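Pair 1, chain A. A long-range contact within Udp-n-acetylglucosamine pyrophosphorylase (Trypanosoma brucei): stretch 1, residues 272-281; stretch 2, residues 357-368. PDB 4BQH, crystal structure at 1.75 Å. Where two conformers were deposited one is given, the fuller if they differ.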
# COMPACT_ATOMS: atom_id res chain seq x y z
N GLY A 272 -14.31 -9.46 12.58
CA GLY A 272 -13.58 -10.74 12.47
C GLY A 272 -12.38 -10.70 11.54
O GLY A 272 -11.87 -11.75 11.12
N ILE A 273 -11.90 -9.49 11.24
CA ILE A 273 -10.69 -9.34 10.42
C ILE A 273 -9.47 -9.89 11.17
O ILE A 273 -9.25 -9.56 12.34
CB ILE A 273 -10.44 -7.86 10.05
CG1 ILE A 273 -11.56 -7.33 9.15
CG2 ILE A 273 -9.04 -7.65 9.41
CD1 ILE A 273 -11.66 -8.02 7.81
N ALA A 274 -8.70 -10.73 10.48
CA ALA A 274 -7.49 -11.32 11.05
C ALA A 274 -6.23 -10.70 10.46
O ALA A 274 -5.20 -10.63 11.15
CB ALA A 274 -7.47 -12.83 10.81
N TYR A 275 -6.27 -10.31 9.18
CA TYR A 275 -5.09 -9.72 8.51
C TYR A 275 -5.47 -8.52 7.70
O TYR A 275 -6.55 -8.48 7.10
CB TYR A 275 -4.40 -10.72 7.57
CG TYR A 275 -3.93 -11.94 8.30
CD1 TYR A 275 -2.68 -11.97 8.92
CD2 TYR A 275 -4.77 -13.05 8.41
CE1 TYR A 275 -2.26 -13.13 9.61
CE2 TYR A 275 -4.39 -14.18 9.10
CZ TYR A 275 -3.14 -14.23 9.69
OH TYR A 275 -2.80 -15.40 10.37
N VAL A 276 -4.55 -7.56 7.62
CA VAL A 276 -4.70 -6.35 6.83
C VAL A 276 -3.55 -6.33 5.84
O VAL A 276 -2.37 -6.31 6.25
CB VAL A 276 -4.63 -5.09 7.73
CG1 VAL A 276 -4.84 -3.82 6.90
CG2 VAL A 276 -5.68 -5.12 8.84
N GLN A 277 -3.87 -6.38 4.54
CA GLN A 277 -2.85 -6.21 3.51
C GLN A 277 -2.78 -4.72 3.19
O GLN A 277 -3.81 -4.07 3.05
CB GLN A 277 -3.23 -6.98 2.27
CG GLN A 277 -2.13 -6.87 1.19
CD GLN A 277 -2.46 -7.66 -0.09
OE1 GLN A 277 -3.48 -8.32 -0.18
NE2 GLN A 277 -1.58 -7.57 -1.08
N ILE A 278 -1.57 -4.18 3.09
CA ILE A 278 -1.40 -2.73 2.91
C ILE A 278 -0.66 -2.49 1.62
O ILE A 278 0.36 -3.14 1.35
CB ILE A 278 -0.62 -2.10 4.08
CG1 ILE A 278 -1.36 -2.37 5.40
CG2 ILE A 278 -0.44 -0.60 3.87
CD1 ILE A 278 -0.50 -2.31 6.61
N GLY A 279 -1.16 -1.56 0.82
CA GLY A 279 -0.46 -1.21 -0.43
C GLY A 279 -0.76 0.19 -0.89
O GLY A 279 -1.77 0.78 -0.50
N ASN A 280 0.14 0.75 -1.71
CA ASN A 280 -0.07 2.08 -2.24
C ASN A 280 -0.92 2.03 -3.53
O ASN A 280 -0.71 1.17 -4.38
CB ASN A 280 1.29 2.70 -2.57
CG ASN A 280 1.22 4.21 -2.73
OD1 ASN A 280 0.47 4.77 -3.55
ND2 ASN A 280 2.05 4.90 -1.94
N ILE A 281 -1.85 2.98 -3.65
CA ILE A 281 -2.70 3.07 -4.83
C ILE A 281 -1.89 3.29 -6.11
O ILE A 281 -2.38 3.03 -7.19
CB ILE A 281 -3.81 4.16 -4.68
CG1 ILE A 281 -4.92 4.02 -5.76
CG2 ILE A 281 -3.21 5.54 -4.72
CD1 ILE A 281 -5.44 2.62 -6.05
N ILE A 357 9.31 -3.02 -1.43
CA ILE A 357 8.32 -2.50 -2.40
C ILE A 357 7.03 -2.00 -1.70
O ILE A 357 5.99 -1.78 -2.34
CB ILE A 357 8.01 -3.50 -3.54
CG1 ILE A 357 7.39 -4.80 -3.01
CG2 ILE A 357 9.29 -3.80 -4.34
CD1 ILE A 357 6.55 -5.53 -4.04
N SER A 358 7.12 -1.78 -0.39
CA SER A 358 6.02 -1.23 0.42
C SER A 358 4.73 -2.02 0.22
O SER A 358 3.66 -1.45 -0.03
CB SER A 358 5.80 0.27 0.15
OG SER A 358 7.04 0.92 0.26
N SER A 359 4.84 -3.33 0.34
CA SER A 359 3.69 -4.20 0.26
C SER A 359 3.76 -5.15 1.46
O SER A 359 4.68 -5.96 1.55
CB SER A 359 3.74 -4.99 -1.04
OG SER A 359 2.64 -5.87 -1.11
N ASN A 360 2.81 -5.01 2.39
CA ASN A 360 2.88 -5.70 3.68
C ASN A 360 1.58 -6.40 4.01
O ASN A 360 0.50 -5.98 3.58
CB ASN A 360 3.15 -4.75 4.86
CG ASN A 360 4.36 -3.85 4.68
OD1 ASN A 360 5.38 -4.20 4.06
ND2 ASN A 360 4.28 -2.70 5.28
N LEU A 361 1.68 -7.46 4.80
CA LEU A 361 0.49 -8.11 5.33
C LEU A 361 0.69 -8.21 6.83
O LEU A 361 1.66 -8.81 7.29
CB LEU A 361 0.32 -9.49 4.69
CG LEU A 361 -0.94 -10.24 5.08
CD1 LEU A 361 -2.18 -9.58 4.50
CD2 LEU A 361 -0.87 -11.64 4.54
N CYS A 362 -0.20 -7.61 7.61
CA CYS A 362 -0.02 -7.58 9.05
C CYS A 362 -1.23 -8.19 9.75
O CYS A 362 -2.36 -7.97 9.31
CB CYS A 362 0.11 -6.14 9.53
SG CYS A 362 1.56 -5.31 8.83
N SER A 363 -0.99 -8.91 10.85
CA SER A 363 -2.11 -9.36 11.67
C SER A 363 -2.81 -8.16 12.31
O SER A 363 -2.22 -7.09 12.53
CB SER A 363 -1.63 -10.30 12.79
OG SER A 363 -0.85 -9.59 13.75
N LEU A 364 -4.08 -8.33 12.64
CA LEU A 364 -4.77 -7.27 13.35
C LEU A 364 -4.16 -7.05 14.74
O LEU A 364 -4.06 -5.92 15.21
CB LEU A 364 -6.28 -7.55 13.44
CG LEU A 364 -7.08 -6.26 13.73
CD1 LEU A 364 -7.08 -5.32 12.53
CD2 LEU A 364 -8.52 -6.59 14.10
N HIS A 365 -3.70 -8.12 15.38
CA HIS A 365 -2.95 -8.00 16.63
C HIS A 365 -1.74 -7.11 16.47
O HIS A 365 -1.51 -6.22 17.31
CB HIS A 365 -2.49 -9.36 17.15
CG HIS A 365 -1.94 -9.33 18.57
ND1 HIS A 365 -1.53 -10.43 19.21
CD2 HIS A 365 -1.80 -8.28 19.48
CE1 HIS A 365 -1.10 -10.11 20.45
NE2 HIS A 365 -1.25 -8.80 20.61
N PHE A 366 -0.96 -7.32 15.40
CA PHE A 366 0.19 -6.43 15.15
C PHE A 366 -0.26 -4.98 14.95
O PHE A 366 0.38 -4.06 15.48
CB PHE A 366 1.07 -6.89 13.97
CG PHE A 366 2.21 -5.94 13.70
CD1 PHE A 366 3.33 -5.94 14.52
CD2 PHE A 366 2.13 -4.98 12.68
CE1 PHE A 366 4.36 -5.02 14.31
CE2 PHE A 366 3.19 -4.09 12.46
CZ PHE A 366 4.30 -4.12 13.27
N MET A 367 -1.31 -4.77 14.15
CA MET A 367 -1.76 -3.39 13.93
C MET A 367 -2.09 -2.70 15.26
O MET A 367 -1.77 -1.52 15.45
CB MET A 367 -2.94 -3.35 12.97
CG MET A 367 -2.62 -3.92 11.58
SD MET A 367 -1.21 -3.18 10.75
CE MET A 367 -1.86 -1.54 10.38
N SER A 368 -2.76 -3.44 16.14
CA SER A 368 -3.09 -2.95 17.48
C SER A 368 -1.86 -2.65 18.34
O SER A 368 -1.75 -1.60 18.96
CB SER A 368 -3.95 -3.99 18.21
OG SER A 368 -5.18 -4.18 17.53
O HOH W 1 0.13 -5.00 -0.62
O HOH W 2 2.38 -0.91 -2.34

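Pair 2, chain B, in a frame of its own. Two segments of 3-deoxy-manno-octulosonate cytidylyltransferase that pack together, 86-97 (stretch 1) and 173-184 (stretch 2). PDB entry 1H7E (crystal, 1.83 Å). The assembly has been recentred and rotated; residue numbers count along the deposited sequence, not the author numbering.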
# COMPACT_ATOMS: atom_id res chain seq x y z
N LYS B 86 30.85 9.06 7.60
CA LYS B 86 32.16 9.41 7.06
C LYS B 86 32.17 10.27 5.82
O LYS B 86 33.08 11.06 5.64
CB LYS B 86 32.98 8.15 6.81
CG LYS B 86 33.37 7.48 8.09
CD LYS B 86 34.20 6.25 7.87
CE LYS B 86 34.69 5.72 9.21
NZ LYS B 86 35.57 4.55 9.00
N VAL B 87 31.18 10.10 4.93
CA VAL B 87 31.10 10.89 3.70
C VAL B 87 29.94 11.86 3.82
O VAL B 87 28.77 11.45 3.83
CB VAL B 87 30.88 9.99 2.47
CG1 VAL B 87 30.67 10.84 1.22
CG2 VAL B 87 32.06 9.05 2.29
N GLU B 88 30.25 13.16 3.87
CA GLU B 88 29.23 14.17 4.01
C GLU B 88 28.47 14.51 2.72
O GLU B 88 29.08 14.69 1.67
CB GLU B 88 29.82 15.43 4.64
CG GLU B 88 28.80 16.55 4.85
CD GLU B 88 29.40 17.81 5.43
OE1 GLU B 88 30.63 18.02 5.31
OE2 GLU B 88 28.62 18.61 6.01
N ALA B 89 27.15 14.60 2.81
CA ALA B 89 26.29 14.93 1.68
C ALA B 89 24.89 15.22 2.19
O ALA B 89 24.57 14.90 3.32
CB ALA B 89 26.25 13.77 0.68
N ASP B 90 24.11 15.92 1.40
CA ASP B 90 22.73 16.22 1.78
C ASP B 90 21.84 15.10 1.22
O ASP B 90 20.83 14.76 1.82
CB ASP B 90 22.30 17.55 1.16
CG ASP B 90 23.17 18.71 1.62
OD1 ASP B 90 23.37 18.85 2.84
OD2 ASP B 90 23.66 19.49 0.76
N ILE B 91 22.24 14.53 0.08
CA ILE B 91 21.49 13.46 -0.60
C ILE B 91 22.39 12.31 -0.99
O ILE B 91 23.41 12.50 -1.65
CB ILE B 91 20.83 14.00 -1.90
CG1 ILE B 91 19.81 15.09 -1.56
CG2 ILE B 91 20.20 12.85 -2.70
CD1 ILE B 91 19.37 15.91 -2.74
N TYR B 92 22.02 11.09 -0.58
CA TYR B 92 22.80 9.90 -0.90
C TYR B 92 21.99 9.03 -1.84
O TYR B 92 20.83 8.71 -1.55
CB TYR B 92 23.08 9.08 0.36
CG TYR B 92 23.92 9.81 1.39
CD1 TYR B 92 23.34 10.71 2.27
CD2 TYR B 92 25.31 9.60 1.46
CE1 TYR B 92 24.11 11.40 3.20
CE2 TYR B 92 26.09 10.28 2.39
CZ TYR B 92 25.49 11.18 3.25
OH TYR B 92 26.24 11.87 4.18
N ILE B 93 22.60 8.63 -2.94
CA ILE B 93 21.94 7.77 -3.93
C ILE B 93 22.61 6.42 -3.81
O ILE B 93 23.84 6.30 -3.86
CB ILE B 93 22.10 8.33 -5.35
CG1 ILE B 93 21.35 9.65 -5.47
CG2 ILE B 93 21.60 7.32 -6.40
CD1 ILE B 93 21.74 10.44 -6.68
N ASN B 94 21.80 5.39 -3.63
CA ASN B 94 22.32 4.04 -3.49
C ASN B 94 22.03 3.29 -4.79
O ASN B 94 20.87 3.07 -5.12
CB ASN B 94 21.62 3.36 -2.32
CG ASN B 94 22.42 2.23 -1.73
OD1 ASN B 94 23.61 2.39 -1.43
ND2 ASN B 94 21.77 1.09 -1.50
N LEU B 95 23.08 2.98 -5.54
CA LEU B 95 22.99 2.24 -6.80
C LEU B 95 23.42 0.82 -6.57
O LEU B 95 24.35 0.58 -5.82
CB LEU B 95 23.97 2.79 -7.83
CG LEU B 95 23.68 4.04 -8.63
CD1 LEU B 95 24.69 4.08 -9.78
CD2 LEU B 95 22.28 4.00 -9.18
N GLN B 96 22.84 -0.13 -7.29
CA GLN B 96 23.24 -1.52 -7.15
C GLN B 96 24.52 -1.83 -7.94
O GLN B 96 24.66 -1.44 -9.10
CB GLN B 96 22.09 -2.45 -7.55
CG GLN B 96 20.88 -2.33 -6.61
CD GLN B 96 21.30 -2.26 -5.13
OE1 GLN B 96 21.86 -3.22 -4.59
NE2 GLN B 96 21.06 -1.11 -4.50
N GLY B 97 25.47 -2.51 -7.30
CA GLY B 97 26.73 -2.82 -7.94
C GLY B 97 26.66 -3.90 -8.99
O GLY B 97 27.68 -4.21 -9.61
N VAL B 173 12.27 -0.60 -9.24
CA VAL B 173 13.69 -0.64 -9.64
C VAL B 173 14.45 -0.19 -8.38
O VAL B 173 14.31 0.95 -7.95
CB VAL B 173 13.97 0.35 -10.82
CG1 VAL B 173 15.48 0.37 -11.14
CG2 VAL B 173 13.19 -0.08 -12.07
N GLY B 174 15.26 -1.10 -7.83
CA GLY B 174 15.99 -0.90 -6.59
C GLY B 174 17.08 0.15 -6.42
O GLY B 174 18.11 -0.14 -5.80
N ILE B 175 16.85 1.34 -6.94
CA ILE B 175 17.76 2.48 -6.82
C ILE B 175 17.04 3.48 -5.93
O ILE B 175 15.88 3.82 -6.19
CB ILE B 175 18.01 3.14 -8.17
CG1 ILE B 175 18.77 2.16 -9.06
CG2 ILE B 175 18.83 4.41 -7.99
CD1 ILE B 175 18.94 2.66 -10.46
N TYR B 176 17.74 3.96 -4.90
CA TYR B 176 17.14 4.90 -3.94
C TYR B 176 17.95 6.17 -3.73
O TYR B 176 19.17 6.15 -3.88
CB TYR B 176 17.07 4.24 -2.56
CG TYR B 176 16.22 2.99 -2.46
CD1 TYR B 176 16.77 1.74 -2.75
CD2 TYR B 176 14.90 3.06 -2.02
CE1 TYR B 176 16.01 0.57 -2.60
CE2 TYR B 176 14.13 1.91 -1.86
CZ TYR B 176 14.69 0.67 -2.15
OH TYR B 176 13.95 -0.46 -1.95
N ALA B 177 17.26 7.26 -3.40
CA ALA B 177 17.88 8.54 -3.04
C ALA B 177 17.34 8.81 -1.63
O ALA B 177 16.13 8.77 -1.39
CB ALA B 177 17.47 9.66 -3.99
N TYR B 178 18.24 9.05 -0.68
CA TYR B 178 17.85 9.31 0.70
C TYR B 178 18.37 10.65 1.15
O TYR B 178 19.51 10.98 0.86
CB TYR B 178 18.48 8.31 1.68
CG TYR B 178 18.14 6.87 1.46
CD1 TYR B 178 17.04 6.29 2.09
CD2 TYR B 178 18.94 6.06 0.66
CE1 TYR B 178 16.75 4.95 1.95
CE2 TYR B 178 18.66 4.70 0.52
CZ TYR B 178 17.56 4.16 1.17
OH TYR B 178 17.29 2.82 1.06
N ARG B 179 17.55 11.39 1.88
CA ARG B 179 17.95 12.66 2.48
C ARG B 179 18.84 12.22 3.68
O ARG B 179 18.63 11.14 4.27
CB ARG B 179 16.73 13.39 3.02
CG ARG B 179 16.71 14.84 2.75
CD ARG B 179 15.77 15.12 1.63
NE ARG B 179 16.18 16.29 0.87
CZ ARG B 179 15.63 16.67 -0.28
NH1 ARG B 179 14.62 15.96 -0.80
NH2 ARG B 179 16.11 17.73 -0.93
N ARG B 180 19.82 13.05 4.03
CA ARG B 180 20.73 12.74 5.14
C ARG B 180 20.01 12.44 6.47
O ARG B 180 20.36 11.46 7.16
CB ARG B 180 21.73 13.90 5.32
CG ARG B 180 22.79 13.65 6.38
CD ARG B 180 23.86 14.76 6.41
NE ARG B 180 24.73 14.62 7.57
CZ ARG B 180 25.84 13.88 7.62
NH1 ARG B 180 26.25 13.19 6.58
NH2 ARG B 180 26.49 13.75 8.77
N ASP B 181 19.01 13.24 6.82
CA ASP B 181 18.31 13.03 8.08
C ASP B 181 17.59 11.68 8.20
O ASP B 181 17.41 11.18 9.31
CB ASP B 181 17.36 14.19 8.41
CG ASP B 181 16.34 14.44 7.32
OD1 ASP B 181 16.38 15.52 6.70
OD2 ASP B 181 15.47 13.57 7.09
N VAL B 182 17.24 11.06 7.07
CA VAL B 182 16.58 9.75 7.12
C VAL B 182 17.58 8.69 7.56
O VAL B 182 17.28 7.85 8.41
CB VAL B 182 15.99 9.35 5.74
CG1 VAL B 182 15.42 7.92 5.80
CG2 VAL B 182 14.89 10.32 5.36
N LEU B 183 18.80 8.78 7.02
CA LEU B 183 19.85 7.85 7.35
C LEU B 183 20.35 8.02 8.79
O LEU B 183 20.70 7.03 9.44
CB LEU B 183 20.99 7.97 6.35
CG LEU B 183 20.62 7.57 4.91
CD1 LEU B 183 21.77 7.89 3.99
CD2 LEU B 183 20.28 6.08 4.82
N GLN B 184 20.33 9.25 9.30
CA GLN B 184 20.76 9.52 10.69
C GLN B 184 19.82 8.91 11.72
O GLN B 184 20.24 8.54 12.82
CB GLN B 184 20.84 11.02 10.96
CG GLN B 184 21.97 11.70 10.21
CD GLN B 184 22.03 13.19 10.46
OE1 GLN B 184 21.08 13.92 10.18
NE2 GLN B 184 23.16 13.65 10.95

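A strand-to-helix junction laid against a neighbouring strand shows how one backbone frame can be filled by quite different side chains. In pair 1, strand 275-280 runs antiparallel to the strand that ends at Ser363(A), at 161°, and the second strand leads directly into a helix at Leu364(A). In pair 2, strand 91-94 meets strand 173-179 at 163°, and a helix follows from Arg180(B). The axes of the paired strands approach to 4.6 Å in both, and 14 central residues superpose with an RMSD of 0.5 Å.

Backbone hydrogen bonds fix the register. In pair 1, Val276(A) N donates to Cys362(A) O at 2.8 Å, and Cys362(A) N returns a bond to Val276(A) O at 2.9 Å. The matching residues of pair 2 repeat this: Tyr92(B) N to Tyr178(B) O is 2.9 Å, and Tyr178(B) N to Tyr92(B) O is 2.8 Å. The ladder reaches the first helical residue, where Leu364(A) N donates to Ala274(A) O and Arg180(B) N to Asp90(B) O, each at 3.0 Å. The start of the helix is thus tied to the residue just before the opposing strand.

With this frame held constant, the side chains differ markedly on the face carrying Val276(A), matched by Tyr92(B). Val276(A) is short, and the helix residues fill the space around it: its CG2 lies 4.0 Å from Leu364(A) CD1 and 4.3 Å from Met367(A) CG. Tyr92(B) is long and covers the same ground itself. Its CD1 packs 3.7 Å from Leu183(B) CD1, Leu183(B) being the counterpart of Met367(A). Its hydroxyl meets the residue that replaces Leu364(A), accepting a weak hydrogen bond from Arg180(B) NH1 to Tyr92(B) OH at 2.7 Å, while Tyr92(B) OH donates to Val87(B) O at 2.6 Å. An apolar contact has become a partly polar one, although both helix residues point their CA-to-CB bonds toward the strand.

At the next position on this face the first strand's residue becomes smaller, and again more polar. Ile278(A) extends CD1 to within 4.3 Å of Cys362(A) SG and 4.1 Å of Met367(A) CE. Its counterpart, Asn94(B), is shorter, but the larger Tyr178(B) replaces Cys362(A) and brings the edge of its ring to the asparagine, with CE2 4.3 Å from Asn94(B) CB.

On the other face, a long side chain on the second strand gives way to a methyl group. Leu361(A) reaches across to Gln277(A), its CD1 3.6 Å from Gln277(A) CB, and also lies 4.0 Å from Tyr275(A) CB. In pair 2 Leu361(A) becomes Ala177(B); Ile93(B), its partner across the ladder, and Ile91(B), one pair along, both approach the small methyl: Ile93(B) CG1 is 4.2 Å and Ile91(B) CG2 4.4 Å from Ala177(B) CB. At the strand's end, Tyr275(A) CE1 lies 4.3 Å from Ser363(A) CB, whereas Ile91(B) CD1 sits over one face of the Arg179(B) guanidinium, 4.1 Å from Arg179(B) NH2. The general lesson is that the backbone sets the positions, while size and polarity are settled between neighbours.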